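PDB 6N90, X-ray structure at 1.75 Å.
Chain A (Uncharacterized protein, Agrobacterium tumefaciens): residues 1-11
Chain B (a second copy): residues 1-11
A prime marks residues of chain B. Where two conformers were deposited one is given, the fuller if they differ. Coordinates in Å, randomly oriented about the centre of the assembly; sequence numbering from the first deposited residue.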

# COMPACT_ATOMS: atom_id res chain seq x y z
N MET A 1 -5.93 9.72 5.40
CA MET A 1 -4.54 9.29 5.47
C MET A 1 -4.25 8.18 4.47
O MET A 1 -4.63 7.02 4.67
N LYS A 2 -3.59 8.55 3.38
CA LYS A 2 -3.26 7.59 2.34
C LYS A 2 -1.93 6.90 2.64
O LYS A 2 -1.08 7.44 3.33
N LEU A 3 -1.79 5.67 2.14
CA LEU A 3 -0.57 4.91 2.27
C LEU A 3 0.02 4.77 0.87
O LEU A 3 -0.63 4.22 -0.01
N VAL A 4 1.21 5.30 0.65
CA VAL A 4 1.85 5.30 -0.66
C VAL A 4 3.12 4.45 -0.72
O VAL A 4 4.04 4.64 0.06
N TRP A 5 3.15 3.48 -1.63
CA TRP A 5 4.35 2.69 -1.87
C TRP A 5 5.00 3.05 -3.19
O TRP A 5 4.33 3.35 -4.16
N THR A 6 6.31 2.91 -3.25
CA THR A 6 7.01 2.98 -4.53
C THR A 6 7.08 1.62 -5.20
O THR A 6 6.67 0.61 -4.61
N LEU A 7 7.59 1.58 -6.42
CA LEU A 7 7.84 0.31 -7.11
C LEU A 7 8.70 -0.58 -6.23
O LEU A 7 8.37 -1.75 -5.99
N SER A 8 9.81 -0.03 -5.73
CA SER A 8 10.75 -0.87 -4.98
C SER A 8 10.25 -1.24 -3.58
O SER A 8 10.50 -2.37 -3.13
N SER A 9 9.57 -0.34 -2.88
CA SER A 9 9.14 -0.69 -1.53
C SER A 9 8.01 -1.73 -1.60
O SER A 9 7.95 -2.65 -0.76
N TRP A 10 7.13 -1.63 -2.59
CA TRP A 10 6.08 -2.65 -2.74
C TRP A 10 6.69 -4.00 -3.12
O TRP A 10 6.26 -5.06 -2.62
N ASP A 11 7.71 -3.98 -3.97
CA ASP A 11 8.39 -5.22 -4.34
C ASP A 11 8.99 -5.90 -3.12
O ASP A 11 8.86 -7.12 -2.94
N MET B 1 5.73 3.51 -11.13
CA MET B 1 4.33 3.71 -10.82
C MET B 1 4.07 3.49 -9.33
O MET B 1 4.39 2.42 -8.78
N LYS B 2 3.49 4.49 -8.67
CA LYS B 2 3.26 4.40 -7.23
C LYS B 2 1.90 3.78 -6.88
O LYS B 2 0.91 3.90 -7.61
N LEU B 3 1.89 3.07 -5.75
CA LEU B 3 0.73 2.33 -5.29
C LEU B 3 0.14 3.04 -4.09
O LEU B 3 0.83 3.19 -3.08
N VAL B 4 -1.11 3.49 -4.23
CA VAL B 4 -1.77 4.30 -3.22
C VAL B 4 -2.99 3.58 -2.63
O VAL B 4 -3.87 3.11 -3.35
N TRP B 5 -3.02 3.49 -1.31
CA TRP B 5 -4.18 2.95 -0.61
C TRP B 5 -4.88 4.02 0.21
O TRP B 5 -4.21 4.89 0.75
N THR B 6 -6.19 3.89 0.39
CA THR B 6 -6.89 4.76 1.35
C THR B 6 -6.93 4.07 2.70
O THR B 6 -6.49 2.93 2.83
N LEU B 7 -7.48 4.73 3.72
CA LEU B 7 -7.57 4.05 5.01
C LEU B 7 -8.46 2.82 4.84
O LEU B 7 -8.16 1.77 5.37
N SER B 8 -9.56 2.97 4.09
CA SER B 8 -10.54 1.89 3.94
C SER B 8 -9.98 0.70 3.15
O SER B 8 -10.16 -0.44 3.56
N SER B 9 -9.32 0.97 2.03
CA SER B 9 -8.80 -0.15 1.22
C SER B 9 -7.59 -0.84 1.85
O SER B 9 -7.41 -2.06 1.69
N TRP B 10 -6.77 -0.10 2.59
CA TRP B 10 -5.68 -0.76 3.33
C TRP B 10 -6.29 -1.63 4.43
O TRP B 10 -5.78 -2.73 4.72
N ASP B 11 -7.38 -1.18 5.04
CA ASP B 11 -8.01 -1.98 6.08
C ASP B 11 -8.55 -3.29 5.47
O ASP B 11 -8.43 -4.40 6.09

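Two copies of the N-terminal strand, residues 2-5, pair antiparallel about Val4 and Val4′, and the side chains of Leu3, Trp5 and Trp10 with their primed mates build an apolar centre on one face of the sheet formed where the two strands pair. Leu3 and Leu3′ (both chi1 t, chi2 p) leave that face, and their ends come nearer the partner chain. Each lays a methyl over a face of the opposing helix tryptophan: Leu3 CD2 lies 3.5 Å from the centroid of the six-membered ring of Trp10′ (atoms CD2, CE2, CE3, CZ2, CZ3 and CH2), 16° off the ring normal, and Leu3′ CD2 repeats this CH-pi contact on Trp10. Trp10 and Trp10′ (chi1 t) point toward the other stretch and meet at their edges, Trp10 CZ3 to Trp10′ CZ3 4.2 Å. Trp5 and Trp5′ (chi1 m, chi2 near 80°) meet rim to rim with planes at 78°, so neither ring covers the other; Trp5 CD1 lies 3.6 Å from Trp5′ CD1. Their indole nitrogens, Trp5 NE1 and Trp5′ NE1, are 3.5 Å apart, but both are donors and form no hydrogen bond. Obliquely placed, Trp5 CZ2 reaches Trp10′ CH2 at 3.8 Å, and the equivalent pair Trp10 CH2 and Trp5′ CZ2 is also 3.8 Å apart.

On the other face Val4 and Val4′ (both chi1 t) touch, CG2 to CG2 4.2 Å. Beside them the extended Lys2 chain (m, t, t, t) lends its aliphatic part to the contact, Lys2 CD lying 3.9 Å from Val4′ CG1.

Between these layers the backbone supplies the polar links: Leu3 N donates to Trp5′ O (2.9 Å) and Trp5′ N to Leu3 O (2.8 Å), with the same two bonds repeated from Leu3′ and Trp5. All four are nearly straight.

At the ends of the ladder, Leu7 and Leu7′ (chi1 m, chi2 t) start sideways but bring their tips nearer the other chain. Leu7 CD2 comes within 3.3 Å of Met1′ O, and Met1 CB lies 4.1 Å from Leu7′ CD2. Water 1 accepts from Leu7′ N (2.7 Å) and donates weakly to Met1 O (3.4 Å); water 2 donates to Met1′ O (3.0 Å) and weakly to Thr6 O (3.0 Å). Thr6 and Thr6′ (chi1 p) point away from the partner and cap their own helices: Thr6 OG1 accepts from Ser9 N (3.1 Å), while Thr6 N donates to Ser9 OG (3.0 Å). Ser8, Ser9 and Asp11 make no contact across the pair.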

# COMPACT_ATOMS: atom_id res chain seq x y z
CB MET A 1 -4.20 8.81 6.89
CG MET A 1 -2.83 8.15 7.04
SD MET A 1 -1.43 9.30 6.98
CE MET A 1 -1.75 10.28 8.45
CB LYS A 2 -3.23 8.27 0.97
CG LYS A 2 -4.55 8.94 0.64
CD LYS A 2 -4.75 9.31 -0.82
CE LYS A 2 -6.21 9.71 -1.03
NZ LYS A 2 -6.57 9.95 -2.46
CB LEU A 3 -0.85 3.53 2.91
CG LEU A 3 0.33 2.57 3.00
CD1 LEU A 3 1.41 3.12 3.85
CD2 LEU A 3 -0.17 1.25 3.61
CB VAL A 4 2.21 6.74 -1.11
CG1 VAL A 4 2.75 6.70 -2.51
CG2 VAL A 4 0.97 7.64 -1.00
CB TRP A 5 4.02 1.20 -1.94
CG TRP A 5 3.28 0.68 -0.78
CD1 TRP A 5 1.93 0.77 -0.55
CD2 TRP A 5 3.83 -0.07 0.30
NE1 TRP A 5 1.61 0.12 0.62
CE2 TRP A 5 2.76 -0.39 1.17
CE3 TRP A 5 5.12 -0.49 0.64
CZ2 TRP A 5 2.95 -1.13 2.34
CZ3 TRP A 5 5.30 -1.23 1.81
CH2 TRP A 5 4.22 -1.52 2.65
CB THR A 6 8.42 3.53 -4.34
OG1 THR A 6 9.16 2.63 -3.50
CG2 THR A 6 8.35 4.90 -3.67
CB LEU A 7 8.51 0.53 -8.46
CG LEU A 7 7.62 1.03 -9.61
CD1 LEU A 7 8.44 1.23 -10.88
CD2 LEU A 7 6.46 0.05 -9.86
CB SER A 8 12.12 -0.18 -4.88
OG SER A 8 12.04 1.02 -4.15
CB SER A 9 8.73 0.55 -0.71
OG SER A 9 7.55 1.19 -1.17
CB TRP A 10 5.03 -2.23 -3.77
CG TRP A 10 3.87 -3.21 -3.83
CD1 TRP A 10 3.56 -4.07 -4.88
CD2 TRP A 10 2.88 -3.45 -2.81
NE1 TRP A 10 2.44 -4.82 -4.55
CE2 TRP A 10 2.01 -4.45 -3.30
CE3 TRP A 10 2.64 -2.90 -1.54
CZ2 TRP A 10 0.91 -4.91 -2.57
CZ3 TRP A 10 1.55 -3.36 -0.81
CH2 TRP A 10 0.70 -4.37 -1.32
CB ASP A 11 9.47 -4.95 -5.39
CG ASP A 11 8.90 -4.91 -6.80
OD1 ASP A 11 7.82 -5.52 -7.02
OD2 ASP A 11 9.53 -4.28 -7.68
CB MET B 1 3.46 2.77 -11.65
CG MET B 1 1.97 3.02 -11.52
SD MET B 1 1.02 1.79 -12.43
CE MET B 1 -0.56 2.63 -12.56
CB LYS B 2 3.39 5.77 -6.58
CG LYS B 2 4.84 6.26 -6.53
CD LYS B 2 4.96 7.65 -5.99
CE LYS B 2 6.36 8.19 -6.23
NZ LYS B 2 6.41 9.66 -5.96
CB LEU B 3 1.12 0.89 -4.93
CG LEU B 3 -0.04 -0.01 -4.52
CD1 LEU B 3 -1.11 -0.03 -5.58
CD2 LEU B 3 0.49 -1.41 -4.23
CB VAL B 4 -2.23 5.66 -3.78
CG1 VAL B 4 -2.79 6.53 -2.65
CG2 VAL B 4 -1.06 6.37 -4.45
CB TRP B 5 -3.76 1.85 0.35
CG TRP B 5 -3.00 0.75 -0.27
CD1 TRP B 5 -1.67 0.72 -0.55
CD2 TRP B 5 -3.53 -0.53 -0.64
NE1 TRP B 5 -1.33 -0.51 -1.08
CE2 TRP B 5 -2.45 -1.30 -1.14
CE3 TRP B 5 -4.80 -1.12 -0.58
CZ2 TRP B 5 -2.61 -2.62 -1.61
CZ3 TRP B 5 -4.96 -2.46 -1.04
CH2 TRP B 5 -3.87 -3.17 -1.55
CB THR B 6 -8.31 5.06 0.94
OG1 THR B 6 -9.06 3.83 0.93
CG2 THR B 6 -8.36 5.72 -0.44
CB LEU B 7 -8.13 4.94 6.09
CG LEU B 7 -7.19 5.96 6.72
CD1 LEU B 7 -8.03 6.93 7.52
CD2 LEU B 7 -6.18 5.26 7.62
CB SER B 8 -11.81 2.40 3.25
OG SER B 8 -12.80 1.39 3.20
CB SER B 9 -8.47 0.31 -0.20
OG SER B 9 -7.32 1.13 -0.22
CB TRP B 10 -4.68 0.24 3.92
CG TRP B 10 -3.50 -0.44 4.55
CD1 TRP B 10 -3.17 -0.46 5.88
CD2 TRP B 10 -2.50 -1.21 3.87
NE1 TRP B 10 -2.02 -1.19 6.07
CE2 TRP B 10 -1.60 -1.68 4.86
CE3 TRP B 10 -2.29 -1.58 2.53
CZ2 TRP B 10 -0.49 -2.48 4.55
CZ3 TRP B 10 -1.18 -2.37 2.22
CH2 TRP B 10 -0.30 -2.82 3.23
CB ASP B 11 -9.12 -1.20 6.80
CG ASP B 11 -9.69 -1.99 7.96
OD1 ASP B 11 -9.09 -1.90 9.05
OD2 ASP B 11 -10.68 -2.73 7.76
O HOH W 1 -7.78 7.45 3.48
O HOH W 2 4.40 0.29 -6.61